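Local coordinates for protein Exo-1,5-alpha-L-arabinofuranobiosidase (Gibberella zeae, PDB 2YDT) that probably cleaves alpha-1,5-linked L-arabinan from its chain end, releasing arabinofuranose disaccharides, as a glycoside hydrolase built on a six-bladed beta-propeller, at residues Ser171-Arg174 and Ser180-Leu183; Leu183-Thr188 and Asp252-Leu257. All coordinates share one frame; numbering follows the deposited sequence.

Contact 1 of 2, residues Ser171-Arg174 and Ser180-Leu183; sequences SDQR and SQKL. With EDG (1,4-dideoxy-1,4-imino-L-arabinitol), chain B.
Q173 and Q181 lean over one another at the mouth of a hairpin, their side chains crossing at a slant with the amide planes turned 57° apart. Both present a carbonyl oxygen here, Q173 OE1 lying 3.4 Å from Q181 OE1, so the pair depends on donors from other groups. Q173 OE1 accepts hydrogen bonds from R209 and W155, and its NE2 donates to N148 O. Q181 OE1 accepts from O3' of the bound iminosugar at 2.8 Å. The other end of the same amide completes a two-point grip, Q181 NE2 donating to inhibitor O2' at 2.9 Å. Glutamine suits this place because one flat group offers a donor and an acceptor to neighbouring hydroxyls. The Q181 chain runs extended from a CG anti to the backbone N (chi1 -167°), and Q181 CD passes S171 CB at 3.7 Å. The small S171 lets the amide lie close, while its OG bonds to E156 and M212. Next along the hairpin, D172 and K182 form an antiparallel hydrogen-bonded pair, with D172 N to K182 O at 2.8 Å and K182 N to D172 O at 2.9 Å. On their face of the sheet R174 grips the D172 carboxylate side-on, NE to OD1 and NH2 to OD2. R174 N also reaches D172 OD1, at 2.9 Å and from the opposite face of the carboxylate plane to NE, forming an Asx turn just where the strand ends. K182 instead carries its ammonium to D175 and D199. This is a beta hairpin of a propeller blade whose loop end lines the sugar-binding pocket.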
ATOM      1  N   SER A 171      -2.530   7.560   6.961  1.00  6.33           N
ATOM      2  CA  SER A 171      -1.713   7.949   8.113  1.00  6.18           C
ATOM      3  C   SER A 171      -1.839   9.446   8.346  1.00  6.76           C
ATOM      4  O   SER A 171      -1.778  10.227   7.394  1.00  7.40           O
ATOM      5  CB  SER A 171      -0.238   7.596   7.866  1.00  6.33           C
ATOM      6  OG  SER A 171      -0.077   6.232   7.473  1.00  5.94           O
ATOM      7  N   ASP A 172      -1.968   9.868   9.613  1.00  6.46           N
ATOM      8  CA  ASP A 172      -2.400  11.247   9.926  1.00  7.35           C
ATOM      9  C   ASP A 172      -1.613  11.768  11.100  1.00  8.45           C
ATOM     10  O   ASP A 172      -1.745  11.239  12.239  1.00  8.65           O
ATOM     11  CB  ASP A 172      -3.881  11.208  10.224  1.00  7.27           C
ATOM     12  CG  ASP A 172      -4.536  12.579  10.373  1.00  8.66           C
ATOM     13  OD1 ASP A 172      -3.830  13.600  10.274  1.00  8.96           O
ATOM     14  OD2 ASP A 172      -5.781  12.584  10.540  1.00  9.26           O
ATOM     15  N   GLN A 173      -0.867  12.851  10.868  1.00  8.12           N
ATOM     16  CA  GLN A 173      -0.123  13.524  11.944  1.00  7.99           C
ATOM     17  C   GLN A 173      -0.798  14.803  12.419  1.00  8.87           C
ATOM     18  O   GLN A 173      -0.209  15.532  13.204  1.00  8.22           O
ATOM     19  CB  GLN A 173       1.333  13.880  11.503  1.00  7.60           C
ATOM     20  CG  GLN A 173       2.194  12.649  11.223  1.00  8.35           C
ATOM     21  CD  GLN A 173       3.695  12.892  11.068  1.00  9.10           C
ATOM     22  OE1 GLN A 173       4.318  12.224  10.235  1.00  8.66           O
ATOM     23  NE2 GLN A 173       4.293  13.811  11.884  1.00  9.16           N
ATOM     24  N   ARG A 174      -2.029  15.066  12.014  1.00  8.13           N
ATOM     25  CA  ARG A 174      -2.668  16.368  12.312  1.00  8.59           C
ATOM     26  C   ARG A 174      -3.105  16.513  13.779  1.00  9.83           C
ATOM     27  O   ARG A 174      -3.315  17.647  14.219  1.00 11.10           O
ATOM     28  CB  ARG A 174      -3.831  16.619  11.358  1.00  9.28           C
ATOM     29  CG  ARG A 174      -3.355  16.871   9.914  1.00  8.45           C
ATOM     30  CD  ARG A 174      -4.499  16.897   8.907  1.00  9.48           C
ATOM     31  NE  ARG A 174      -5.233  15.640   8.914  1.00 10.38           N
ATOM     32  CZ  ARG A 174      -6.258  15.332   8.115  1.00  9.54           C
ATOM     33  NH1 ARG A 174      -6.652  16.141   7.128  1.00  9.53           N
ATOM     34  NH2 ARG A 174      -6.871  14.174   8.293  1.00  7.62           N
ATOM     35  N   SER A 180       1.897  11.472  17.810  1.00  8.66           N
ATOM     36  CA  SER A 180       2.929  11.763  16.800  1.00  7.98           C
ATOM     37  C   SER A 180       2.408  11.375  15.407  1.00  7.61           C
ATOM     38  O   SER A 180       2.544  12.145  14.417  1.00  7.82           O
ATOM     39  CB  SER A 180       4.232  11.012  17.136  1.00  9.26           C
ATOM     40  OG  SER A 180       5.246  11.278  16.195  1.00  9.95           O
ATOM     41  N   GLN A 181       1.790  10.210  15.330  1.00  8.00           N
ATOM     42  CA  GLN A 181       0.981   9.844  14.175  1.00  6.65           C
ATOM     43  C   GLN A 181      -0.129   8.902  14.664  1.00  7.59           C
ATOM     44  O   GLN A 181       0.048   8.171  15.658  1.00  7.57           O
ATOM     45  CB  GLN A 181       1.792   9.153  13.091  1.00  6.92           C
ATOM     46  CG  GLN A 181       1.072   9.017  11.745  1.00  7.64           C
ATOM     47  CD  GLN A 181       1.972   8.500  10.641  1.00  7.41           C
ATOM     48  OE1 GLN A 181       2.578   9.275   9.922  1.00  7.69           O
ATOM     49  NE2 GLN A 181       2.147   7.165  10.564  1.00  6.23           N
ATOM     50  N   LYS A 182      -1.263   8.926  13.961  1.00  7.29           N
ATOM     51  CA  LYS A 182      -2.326   7.952  14.154  1.00  7.85           C
ATOM     52  C   LYS A 182      -2.829   7.517  12.772  1.00  7.67           C
ATOM     53  O   LYS A 182      -2.383   8.041  11.760  1.00  7.25           O
ATOM     54  CB  LYS A 182      -3.448   8.520  15.036  1.00  8.47           C
ATOM     55  CG  LYS A 182      -4.186   9.709  14.424  1.00  9.96           C
ATOM     56  CD  LYS A 182      -5.334  10.212  15.312  1.00 10.30           C
ATOM     57  CE  LYS A 182      -6.149  11.306  14.686  1.00 14.28           C
ATOM     58  NZ  LYS A 182      -7.226  11.753  15.697  1.00 12.54           N
ATOM     59  N   LEU A 183      -3.732   6.550  12.750  1.00  6.95           N
ATOM     60  CA  LEU A 183      -4.294   5.951  11.543  1.00  7.12           C
ATOM     61  C   LEU A 183      -5.780   6.267  11.511  1.00  6.58           C
ATOM     62  O   LEU A 183      -6.469   6.149  12.533  1.00  6.44           O
ATOM     63  CB  LEU A 183      -4.069   4.430  11.528  1.00  6.65           C
ATOM     64  CG  LEU A 183      -2.614   4.056  11.354  1.00  8.30           C
ATOM     65  CD1 LEU A 183      -2.392   2.575  11.582  1.00  7.51           C
ATOM     66  CD2 LEU A 183      -2.144   4.445   9.922  1.00 10.80           C
TER
HETATM   67  O2' EDG B 500       3.431   5.965   8.292  1.00  6.35           O
HETATM   68  C2' EDG B 500       4.766   6.536   8.404  1.00  7.11           C
HETATM   69  C1' EDG B 500       5.770   5.616   7.739  1.00  7.01           C
HETATM   70  N4' EDG B 500       6.258   6.358   6.569  1.00  7.19           N
HETATM   71  C3' EDG B 500       4.901   7.901   7.717  1.00  7.45           C
HETATM   72  O3' EDG B 500       4.998   9.016   8.631  1.00  7.62           O
HETATM   73  C4' EDG B 500       6.200   7.777   6.900  1.00  6.99           C
HETATM   74  C5' EDG B 500       6.300   8.670   5.694  1.00  7.78           C
HETATM   75  O5' EDG B 500       7.645   8.618   5.242  1.00  6.87           O
HETATM   76  O   HOH W   1       2.843  14.952  14.840  1.00  9.94           O

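Contact 2 of 2, residues Leu183-Thr188 and Asp252-Leu257; sequences LVHQTT and DPQKFL
H185 points its CB toward the loop, and a chi1 of 76°, with CG between the backbone N and the carbonyl carbon, brings the ring edge up to Q254, which sends out an extended chain from a CG anti to its own carbonyl carbon (chi1 -60°). The two side chains meet at about a right angle, ring and amide planes 42° apart. It is the ring's edge that faces the loop: H185 CE1 lies 3.5 Å from Q254 O, near the ring plane, and 4.0 Å from Q254 CB. A water sits at the same edge, 2.8 Å from H185 NE2, and donates to Q254 OE1 at 2.8 Å, bridging two groups that do not bond directly. Histidine suits the strand position because its two nitrogens serve different neighbours: ND1 pairs with D200 of the adjoining strand, and NE2 turns to the water. Further along, T187 CG2 approaches Q254 OE1 at 4.0 Å, a loose touch on the amide oxygen, which also accepts from K165. The glutamine is steadied from its own loop. D252 OD1 accepts Q254 N at 2.9 Å, from above the carboxylate plane, and Q254 NE2 at 3.1 Å through its syn lone pair. The first bond makes an Asx turn, a role for which aspartate's short side chain is well fitted, and K255 N to D252 O closes a type I beta turn over the same residues. The arrangement is a water-bridged, lightly packed junction between neighbouring propeller blades, joining strand 182-188 to the loop between strands 245-250 and 262-263 of the following blade.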
ATOM      1  N   LEU A 183      -3.732   6.550  12.750  1.00  6.95           N
ATOM      2  CA  LEU A 183      -4.294   5.951  11.543  1.00  7.12           C
ATOM      3  C   LEU A 183      -5.780   6.267  11.511  1.00  6.58           C
ATOM      4  O   LEU A 183      -6.469   6.149  12.533  1.00  6.44           O
ATOM      5  CB  LEU A 183      -4.069   4.430  11.528  1.00  6.65           C
ATOM      6  CG  LEU A 183      -2.614   4.056  11.354  1.00  8.30           C
ATOM      7  CD1 LEU A 183      -2.392   2.575  11.582  1.00  7.51           C
ATOM      8  CD2 LEU A 183      -2.144   4.445   9.922  1.00 10.80           C
ATOM      9  N   VAL A 184      -6.253   6.711  10.349  1.00  6.80           N
ATOM     10  CA  VAL A 184      -7.608   7.233  10.181  1.00  6.31           C
ATOM     11  C   VAL A 184      -8.171   6.866   8.841  1.00  6.73           C
ATOM     12  O   VAL A 184      -7.448   6.393   7.963  1.00  7.70           O
ATOM     13  CB  VAL A 184      -7.658   8.775  10.292  1.00  6.00           C
ATOM     14  CG1 VAL A 184      -7.009   9.311  11.568  1.00  7.32           C
ATOM     15  CG2 VAL A 184      -6.987   9.457   9.089  1.00  8.24           C
ATOM     16  N   HIS A 185      -9.479   7.092   8.656  1.00  7.33           N
ATOM     17  CA  HIS A 185     -10.104   6.931   7.338  1.00  6.77           C
ATOM     18  C   HIS A 185     -11.166   7.981   7.104  1.00  7.77           C
ATOM     19  O   HIS A 185     -11.659   8.629   8.040  1.00  7.88           O
ATOM     20  CB  HIS A 185     -10.675   5.534   7.112  1.00  6.52           C
ATOM     21  CG  HIS A 185     -11.969   5.255   7.814  1.00  7.31           C
ATOM     22  ND1 HIS A 185     -12.048   4.532   8.989  1.00  8.93           N
ATOM     23  CD2 HIS A 185     -13.249   5.552   7.469  1.00  7.72           C
ATOM     24  CE1 HIS A 185     -13.321   4.431   9.353  1.00  8.84           C
ATOM     25  NE2 HIS A 185     -14.071   5.061   8.458  1.00  8.88           N
ATOM     26  N   GLN A 186     -11.511   8.143   5.824  1.00  7.69           N
ATOM     27  CA  GLN A 186     -12.706   8.858   5.431  1.00  7.49           C
ATOM     28  C   GLN A 186     -13.448   7.997   4.426  1.00  8.75           C
ATOM     29  O   GLN A 186     -12.849   7.156   3.745  1.00  8.85           O
ATOM     30  CB  GLN A 186     -12.371  10.229   4.834  1.00  8.01           C
ATOM     31  CG  GLN A 186     -11.805  11.220   5.865  1.00  8.18           C
ATOM     32  CD  GLN A 186     -11.357  12.519   5.254  1.00  8.19           C
ATOM     33  OE1 GLN A 186     -10.167  12.775   5.082  1.00  9.01           O
ATOM     34  NE2 GLN A 186     -12.331  13.361   4.893  1.00  7.99           N
ATOM     35  N   THR A 187     -14.765   8.213   4.316  1.00  8.39           N
ATOM     36  CA  THR A 187     -15.557   7.470   3.356  1.00  8.19           C
ATOM     37  C   THR A 187     -16.237   8.393   2.328  1.00  8.85           C
ATOM     38  O   THR A 187     -16.374   9.598   2.543  1.00  9.08           O
ATOM     39  CB  THR A 187     -16.664   6.618   4.059  1.00  8.44           C
ATOM     40  OG1 THR A 187     -17.687   7.476   4.633  1.00  9.39           O
ATOM     41  CG2 THR A 187     -16.091   5.700   5.128  1.00  9.41           C
ATOM     42  N   THR A 188     -16.652   7.794   1.220  1.00  8.40           N
ATOM     43  CA  THR A 188     -17.390   8.530   0.200  1.00  8.42           C
ATOM     44  C   THR A 188     -18.427   7.623  -0.472  1.00  8.11           C
ATOM     45  O   THR A 188     -18.236   6.402  -0.560  1.00  8.04           O
ATOM     46  CB  THR A 188     -16.462   9.131  -0.849  1.00  8.64           C
ATOM     47  OG1 THR A 188     -17.206  10.000  -1.712  1.00  9.31           O
ATOM     48  CG2 THR A 188     -15.772   8.058  -1.683  1.00  8.80           C
ATOM     49  N   ASP A 252     -16.775  -5.122  10.721  1.00 12.15           N
ATOM     50  CA  ASP A 252     -17.016  -3.836  10.131  1.00 12.47           C
ATOM     51  C   ASP A 252     -15.656  -3.128   9.992  1.00 11.29           C
ATOM     52  O   ASP A 252     -15.047  -2.775  11.001  1.00  9.81           O
ATOM     53  CB  ASP A 252     -17.947  -3.006  11.013  1.00 12.17           C
ATOM     54  CG  ASP A 252     -18.351  -1.685  10.361  1.00 14.81           C
ATOM     55  OD1 ASP A 252     -17.645  -1.151   9.461  1.00 10.60           O
ATOM     56  OD2 ASP A 252     -19.408  -1.118  10.761  1.00 16.64           O
ATOM     57  N   PRO A 253     -15.175  -2.934   8.737  1.00  9.66           N
ATOM     58  CA  PRO A 253     -13.834  -2.378   8.533  1.00  9.35           C
ATOM     59  C   PRO A 253     -13.764  -0.855   8.771  1.00  9.21           C
ATOM     60  O   PRO A 253     -12.711  -0.204   8.598  1.00  9.31           O
ATOM     61  CB  PRO A 253     -13.531  -2.796   7.093  1.00  9.44           C
ATOM     62  CG  PRO A 253     -14.840  -2.716   6.447  1.00  9.32           C
ATOM     63  CD  PRO A 253     -15.814  -3.263   7.446  1.00  9.69           C
ATOM     64  N   GLN A 254     -14.871  -0.279   9.214  1.00  8.55           N
ATOM     65  CA  GLN A 254     -14.907   1.097   9.738  1.00  8.24           C
ATOM     66  C   GLN A 254     -14.610   1.203  11.237  1.00  8.68           C
ATOM     67  O   GLN A 254     -14.518   2.311  11.799  1.00  8.77           O
ATOM     68  CB  GLN A 254     -16.266   1.745   9.458  1.00  9.20           C
ATOM     69  CG  GLN A 254     -16.619   1.831   7.984  1.00  9.29           C
ATOM     70  CD  GLN A 254     -18.072   2.177   7.776  1.00 11.00           C
ATOM     71  OE1 GLN A 254     -18.397   3.315   7.406  1.00 13.68           O
ATOM     72  NE2 GLN A 254     -18.968   1.202   8.027  1.00 14.71           N
ATOM     73  N   LYS A 255     -14.521   0.040  11.878  1.00 10.10           N
ATOM     74  CA  LYS A 255     -14.440  -0.057  13.322  1.00 10.37           C
ATOM     75  C   LYS A 255     -13.255  -0.862  13.809  1.00 10.92           C
ATOM     76  O   LYS A 255     -13.367  -1.672  14.750  1.00 11.90           O
ATOM     77  CB  LYS A 255     -15.735  -0.684  13.855  1.00 11.96           C
ATOM     78  CG  LYS A 255     -17.008   0.089  13.509  1.00 13.22           C
ATOM     79  CD  LYS A 255     -18.222  -0.533  14.283  1.00 20.39           C
ATOM     80  CE  LYS A 255     -19.512   0.112  13.895  1.00 26.02           C
ATOM     81  NZ  LYS A 255     -19.579   1.474  14.443  1.00 30.43           N
ATOM     82  N   PHE A 256     -12.091  -0.626  13.229  1.00  9.44           N
ATOM     83  CA  PHE A 256     -10.880  -1.244  13.763  1.00  9.09           C
ATOM     84  C   PHE A 256     -10.422  -0.647  15.103  1.00  9.95           C
ATOM     85  O   PHE A 256      -9.658  -1.287  15.815  1.00 10.16           O
ATOM     86  CB  PHE A 256      -9.746  -1.238  12.731  1.00  8.66           C
ATOM     87  CG  PHE A 256     -10.000  -2.146  11.531  1.00  8.14           C
ATOM     88  CD1 PHE A 256     -10.090  -3.510  11.708  1.00  8.73           C
ATOM     89  CD2 PHE A 256     -10.152  -1.611  10.241  1.00 10.09           C
ATOM     90  CE1 PHE A 256     -10.300  -4.365  10.611  1.00  9.65           C
ATOM     91  CE2 PHE A 256     -10.350  -2.429   9.158  1.00  9.79           C
ATOM     92  CZ  PHE A 256     -10.425  -3.806   9.333  1.00  9.54           C
ATOM     93  N   LEU A 257     -10.844   0.569  15.437  1.00  9.02           N
ATOM     94  CA  LEU A 257     -10.261   1.295  16.565  1.00  9.48           C
ATOM     95  C   LEU A 257     -10.454   0.540  17.879  1.00 10.44           C
ATOM     96  O   LEU A 257      -9.549   0.548  18.735  1.00 11.16           O
ATOM     97  CB  LEU A 257     -10.851   2.680  16.679  1.00  9.18           C
ATOM     98  CG  LEU A 257     -10.387   3.486  17.889  1.00  9.13           C
ATOM     99  CD1 LEU A 257      -8.896   3.806  17.774  1.00 12.35           C
ATOM    100  CD2 LEU A 257     -11.210   4.757  17.995  1.00 10.06           C
TER
HETATM  101  O   HOH W   2     -16.849   5.266   8.613  1.00 11.42           O

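Overall arrangement
Strand 182-188 runs through both contacts, whose centres lie 14 Å apart. Contact 1 takes its beginning, where the chain returns from the hairpin turn after strand 165-172; contact 2 starts at the shared L183 and follows the strand onward. They also touch, D172 OD2 packing on V184 CG1 at 3.6 Å. Contact 1 stays within one blade, on its hairpin 165-172/182-188, whereas contact 2 leaves it for a loop some 64 residues later, a loop of the next sheet, between its strands 245-250 and 262-263. The hairpin end just before strand 182-188 borders the iminosugar pocket, while the strand further on meets the following blade.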